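Local coordinates for protein endoglucanase E-5 (Thermobifida fusca, PDB 2CKS) that cleaves internal beta-1,4-glucosidic linkages in cellulose, lichenin and cereal beta-D-glucans through a family 5 glycoside hydrolase catalytic domain, at residues L18-E21 with H22-V26; Q161-P164 with D165-I168. One frame throughout, in Å; residues are numbered along the deposited sequence. Where two conformers were deposited one is given.

Contact 1: residues L18-E21 with H22-V26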
loop_
_atom_site.group_PDB
_atom_site.type_symbol
_atom_site.label_atom_id
_atom_site.label_comp_id
_atom_site.label_asym_id
_atom_site.label_seq_id
_atom_site.Cartn_x
_atom_site.Cartn_y
_atom_site.Cartn_z
ATOM N N LEU A 18 0.748 -7.217 12.536
ATOM C CA LEU A 18 1.135 -5.859 12.890
ATOM C C LEU A 18 0.380 -5.508 14.166
ATOM O O LEU A 18 -0.816 -5.752 14.273
ATOM C CB LEU A 18 0.760 -4.883 11.777
ATOM C CG LEU A 18 1.208 -3.432 11.942
ATOM C CD1 LEU A 18 2.718 -3.291 11.911
ATOM C CD2 LEU A 18 0.584 -2.581 10.858
ATOM N N CYS A 19 1.107 -4.949 15.132
ATOM C CA CYS A 19 0.572 -4.611 16.452
ATOM C C CYS A 19 0.674 -3.129 16.721
ATOM O O CYS A 19 1.494 -2.439 16.123
ATOM C CB CYS A 19 1.367 -5.322 17.546
ATOM S SG CYS A 19 0.717 -6.931 17.975
ATOM N N ASP A 20 -0.146 -2.647 17.654
ATOM C CA ASP A 20 0.021 -1.311 18.193
ATOM C C ASP A 20 1.190 -1.324 19.184
ATOM O O ASP A 20 1.826 -2.361 19.406
ATOM C CB ASP A 20 -1.292 -0.802 18.812
ATOM C CG ASP A 20 -1.642 -1.476 20.116
ATOM O OD1 ASP A 20 -2.782 -1.255 20.581
ATOM O OD2 ASP A 20 -0.867 -2.223 20.748
ATOM N N GLU A 21 1.475 -0.184 19.788
ATOM C CA GLU A 21 2.675 -0.069 20.606
ATOM C C GLU A 21 2.572 -0.756 21.971
ATOM O O GLU A 21 3.523 -0.711 22.750
ATOM C CB GLU A 21 3.078 1.391 20.744
ATOM C CG GLU A 21 2.170 2.233 21.610
ATOM C CD GLU A 21 2.670 3.659 21.755
ATOM O OE1 GLU A 21 3.433 4.133 20.881
ATOM O OE2 GLU A 21 2.317 4.297 22.768
ATOM N N HIS A 22 1.431 -1.387 22.248
ATOM C CA HIS A 22 1.231 -2.176 23.474
ATOM C C HIS A 22 0.953 -3.657 23.215
ATOM O O HIS A 22 0.433 -4.366 24.091
ATOM C CB HIS A 22 0.105 -1.544 24.279
ATOM C CG HIS A 22 0.425 -0.155 24.720
ATOM N ND1 HIS A 22 1.084 0.111 25.901
ATOM C CD2 HIS A 22 0.256 1.036 24.103
ATOM C CE1 HIS A 22 1.273 1.414 26.009
ATOM N NE2 HIS A 22 0.789 1.998 24.925
ATOM N N GLY A 23 1.304 -4.118 22.017
ATOM C CA GLY A 23 1.245 -5.525 21.668
ATOM C C GLY A 23 -0.108 -6.062 21.234
ATOM O O GLY A 23 -0.267 -7.268 21.090
ATOM N N ASN A 24 -1.081 -5.180 21.037
ATOM C CA ASN A 24 -2.399 -5.575 20.539
ATOM C C ASN A 24 -2.390 -5.592 19.018
ATOM O O ASN A 24 -2.094 -4.573 18.421
ATOM C CB ASN A 24 -3.473 -4.592 21.001
ATOM C CG ASN A 24 -3.464 -4.374 22.500
ATOM O OD1 ASN A 24 -3.242 -3.254 22.986
ATOM N ND2 ASN A 24 -3.703 -5.435 23.239
ATOM N N PRO A 25 -2.716 -6.713 18.381
ATOM C CA PRO A 25 -2.851 -6.728 16.918
ATOM C C PRO A 25 -3.831 -5.662 16.430
ATOM O O PRO A 25 -4.891 -5.472 17.023
ATOM C CB PRO A 25 -3.371 -8.137 16.629
ATOM C CG PRO A 25 -2.853 -8.941 17.745
ATOM C CD PRO A 25 -2.967 -8.048 18.958
ATOM N N VAL A 26 -3.451 -4.961 15.371
ATOM C CA VAL A 26 -4.255 -3.881 14.828
ATOM C C VAL A 26 -4.389 -4.068 13.321
ATOM O O VAL A 26 -3.447 -4.499 12.655
ATOM C CB VAL A 26 -3.649 -2.496 15.161
ATOM C CG1 VAL A 26 -2.265 -2.309 14.541
ATOM C CG2 VAL A 26 -4.592 -1.383 14.741
#
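D20 reaches across to H22 and N24 with its carboxylate, and its side chain is the one to follow outward. CB lies beside the backbone carbonyl of N24, and CG faces the CB of N24 at 3.7 Å. With CG set between the backbone N and the carbonyl carbon (chi1 72°), the carboxylate folds back over its own turn. OD1 rests 3.4 Å from N24 CB. OD2 does most of the work: it accepts H22 N at 2.9 Å and N24 N at 3.0 Å, and the two N-H groups come in from opposite faces of the carboxylate plane. That double grip fixes how the carboxylate is turned. With an alanine here the N-H groups of H22 and N24 would probably lose their shared acceptor, leaving the turn to its backbone bonds.

The backbone supplies the rest. G23 N bonds to D20 O from well above the carbonyl plane, D20 N bonds to N24 O at 2.8 Å, and V26 N closes on L18 O at 3.0 Å. Between the last two, C19 and P25 form a non-hydrogen-bonded antiparallel pair, a position where the bridge asks for no N-H from the proline. On the outer side E21 and H22 run side by side, E21 CG 3.4 Å from H22 CD2, while E21 OE1 is taken by K10 N. Altogether this is a type I turn from D20 to G23 with an Asx turn at D20, followed by a G1 beta bulge at G23 (phi 83°), in the N-terminal section that precedes the first barrel strand.

Contact 2: residues Q161-P164 with D165-I168. With NA (sodium ion), chain H.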
loop_
_atom_site.group_PDB
_atom_site.type_symbol
_atom_site.label_atom_id
_atom_site.label_comp_id
_atom_site.label_asym_id
_atom_site.label_seq_id
_atom_site.Cartn_x
_atom_site.Cartn_y
_atom_site.Cartn_z
ATOM N N GLN A 161 19.621 1.740 8.662
ATOM C CA GLN A 161 20.759 2.522 9.122
ATOM C C GLN A 161 20.301 3.877 9.648
ATOM O O GLN A 161 20.889 4.423 10.581
ATOM C CB GLN A 161 21.749 2.714 7.972
ATOM C CG GLN A 161 22.927 3.629 8.282
ATOM C CD GLN A 161 23.875 3.740 7.122
ATOM O OE1 GLN A 161 24.089 2.769 6.394
ATOM N NE2 GLN A 161 24.448 4.924 6.936
ATOM N N ARG A 162 19.257 4.411 9.030
ATOM C CA ARG A 162 18.755 5.748 9.327
ATOM C C ARG A 162 17.501 5.757 10.197
ATOM O O ARG A 162 17.253 6.701 10.952
ATOM C CB ARG A 162 18.454 6.448 8.008
ATOM C CG ARG A 162 19.689 6.716 7.210
ATOM C CD ARG A 162 19.479 6.833 5.729
ATOM N NE ARG A 162 20.741 7.209 5.106
ATOM C CZ ARG A 162 21.652 6.365 4.630
ATOM N NH1 ARG A 162 21.475 5.052 4.666
ATOM N NH2 ARG A 162 22.773 6.850 4.109
ATOM N N ASP A 163 16.728 4.682 10.112
ATOM C CA ASP A 163 15.438 4.603 10.767
ATOM C C ASP A 163 15.255 3.137 11.159
ATOM O O ASP A 163 14.589 2.386 10.466
ATOM C CB ASP A 163 14.369 5.079 9.788
ATOM C CG ASP A 163 13.013 5.229 10.413
ATOM O OD1 ASP A 163 12.895 5.214 11.662
ATOM O OD2 ASP A 163 11.991 5.400 9.708
ATOM N N PRO A 164 15.899 2.724 12.248
ATOM C CA PRO A 164 15.924 1.303 12.613
ATOM C C PRO A 164 14.583 0.685 13.013
ATOM O O PRO A 164 14.432 -0.530 12.916
ATOM C CB PRO A 164 16.902 1.264 13.797
ATOM C CG PRO A 164 16.857 2.633 14.359
ATOM C CD PRO A 164 16.681 3.547 13.188
ATOM N N ASP A 165 13.655 1.494 13.517
ATOM C CA ASP A 165 12.445 0.980 14.185
ATOM C C ASP A 165 11.165 1.079 13.355
ATOM O O ASP A 165 10.055 1.174 13.895
ATOM C CB ASP A 165 12.236 1.708 15.510
ATOM C CG ASP A 165 12.086 3.217 15.348
ATOM O OD1 ASP A 165 12.201 3.749 14.219
ATOM O OD2 ASP A 165 11.865 3.965 16.320
ATOM N N SER A 166 11.327 1.076 12.036
ATOM C CA SER A 166 10.211 1.242 11.109
ATOM C C SER A 166 9.884 -0.075 10.421
ATOM O O SER A 166 10.744 -0.953 10.269
ATOM C CB SER A 166 10.542 2.299 10.058
ATOM O OG SER A 166 11.684 1.929 9.308
ATOM N N VAL A 167 8.629 -0.208 10.011
ATOM C CA VAL A 167 8.157 -1.419 9.379
ATOM C C VAL A 167 8.389 -1.280 7.896
ATOM O O VAL A 167 8.137 -0.224 7.320
ATOM C CB VAL A 167 6.659 -1.611 9.641
ATOM C CG1 VAL A 167 6.135 -2.829 8.900
ATOM C CG2 VAL A 167 6.405 -1.741 11.140
ATOM N N ILE A 168 8.892 -2.345 7.293
ATOM C CA ILE A 168 9.126 -2.391 5.860
ATOM C C ILE A 168 8.246 -3.476 5.255
ATOM O O ILE A 168 8.162 -4.579 5.774
ATOM C CB ILE A 168 10.618 -2.624 5.570
ATOM C CG1 ILE A 168 11.420 -1.394 6.027
ATOM C CG2 ILE A 168 10.846 -2.906 4.095
ATOM C CD1 ILE A 168 12.911 -1.624 6.145
HETATM NA NA NA H . 10.956 6.050 13.040
HETATM O O HOH W 1 10.076 6.837 10.459
HETATM O O HOH W 2 11.240 6.114 15.427
HETATM O O HOH W 3 9.056 4.097 13.162
HETATM O O HOH W 4 10.314 4.459 12.580
#
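D163 and D165 point their carboxylates at the same sodium ion, one from each side of the peptide link through P164. D163 OD1 binds the metal at 2.5 Å; D165 OD1 is a longer ligand at 2.9 Å. Each carboxylate uses a single oxygen, and the two groups cross at about a right angle, with their planes 76° apart. The different first torsions bring them together: D163 holds CG anti to its backbone N (chi1 -172°), whereas D165, here in one of two deposited conformers, tucks CG between its backbone N and carbonyl carbon (chi1 59°).

The second oxygens have work of their own. D163 OD2 accepts a hydrogen bond from a metal-bound water and is also bonded to Y134 OH, while D165 OD2 accepts from another metal-bound water and forms a salt bridge with K10. Both waters are modelled unusually close to the carboxylates, so their details are doubtful. The backbone oxygens of A127 and K129 and further waters add to the sodium's ligands. A zinc ion is modelled on A127, D163 and D165 as well; since both ions use the same oxygens, they are probably alternative occupants.

P164 and S166 belong to the loop that carries the two ligands. A type I turn runs from D163 to S166, with P164 at its second position. In one of two modelled conformers, S166 OG donates to D163 O at 3.2 Å, tilted out of the carbonyl plane, and S166 CB lies 3.4 Å from D163 OD2.

D163 OD1 and D165 OD1 stand 3.0 Å apart. Two acceptors that close would normally repel, and the cation they share probably offsets this; its direct ligation, with K10 beside D165, would favour the ionised form of both carboxylates.

How the contacts relate
Contact 1 comes first along the chain, ahead of the first barrel strand 29-32; contact 2 follows much later, where helix 145-162 gives way to barrel strand 168-170. Their centres are about 17 Å apart, yet they meet directly: L18 CD1 packs on V167 CG2 at 4.1 Å. Polar ties run through the N-terminal segment. K10 bonds through its backbone N to E21 and through its side chain to D165, while Q12 pairs with C19 and also reaches the carbonyl of D165. The small antiparallel sheet of strands 12-14 and 17-19 is thereby joined to a helix-to-strand loop of the eight-stranded TIM barrel, at the N-terminal end of its strands, away from the probable catalytic residues E139 and E231.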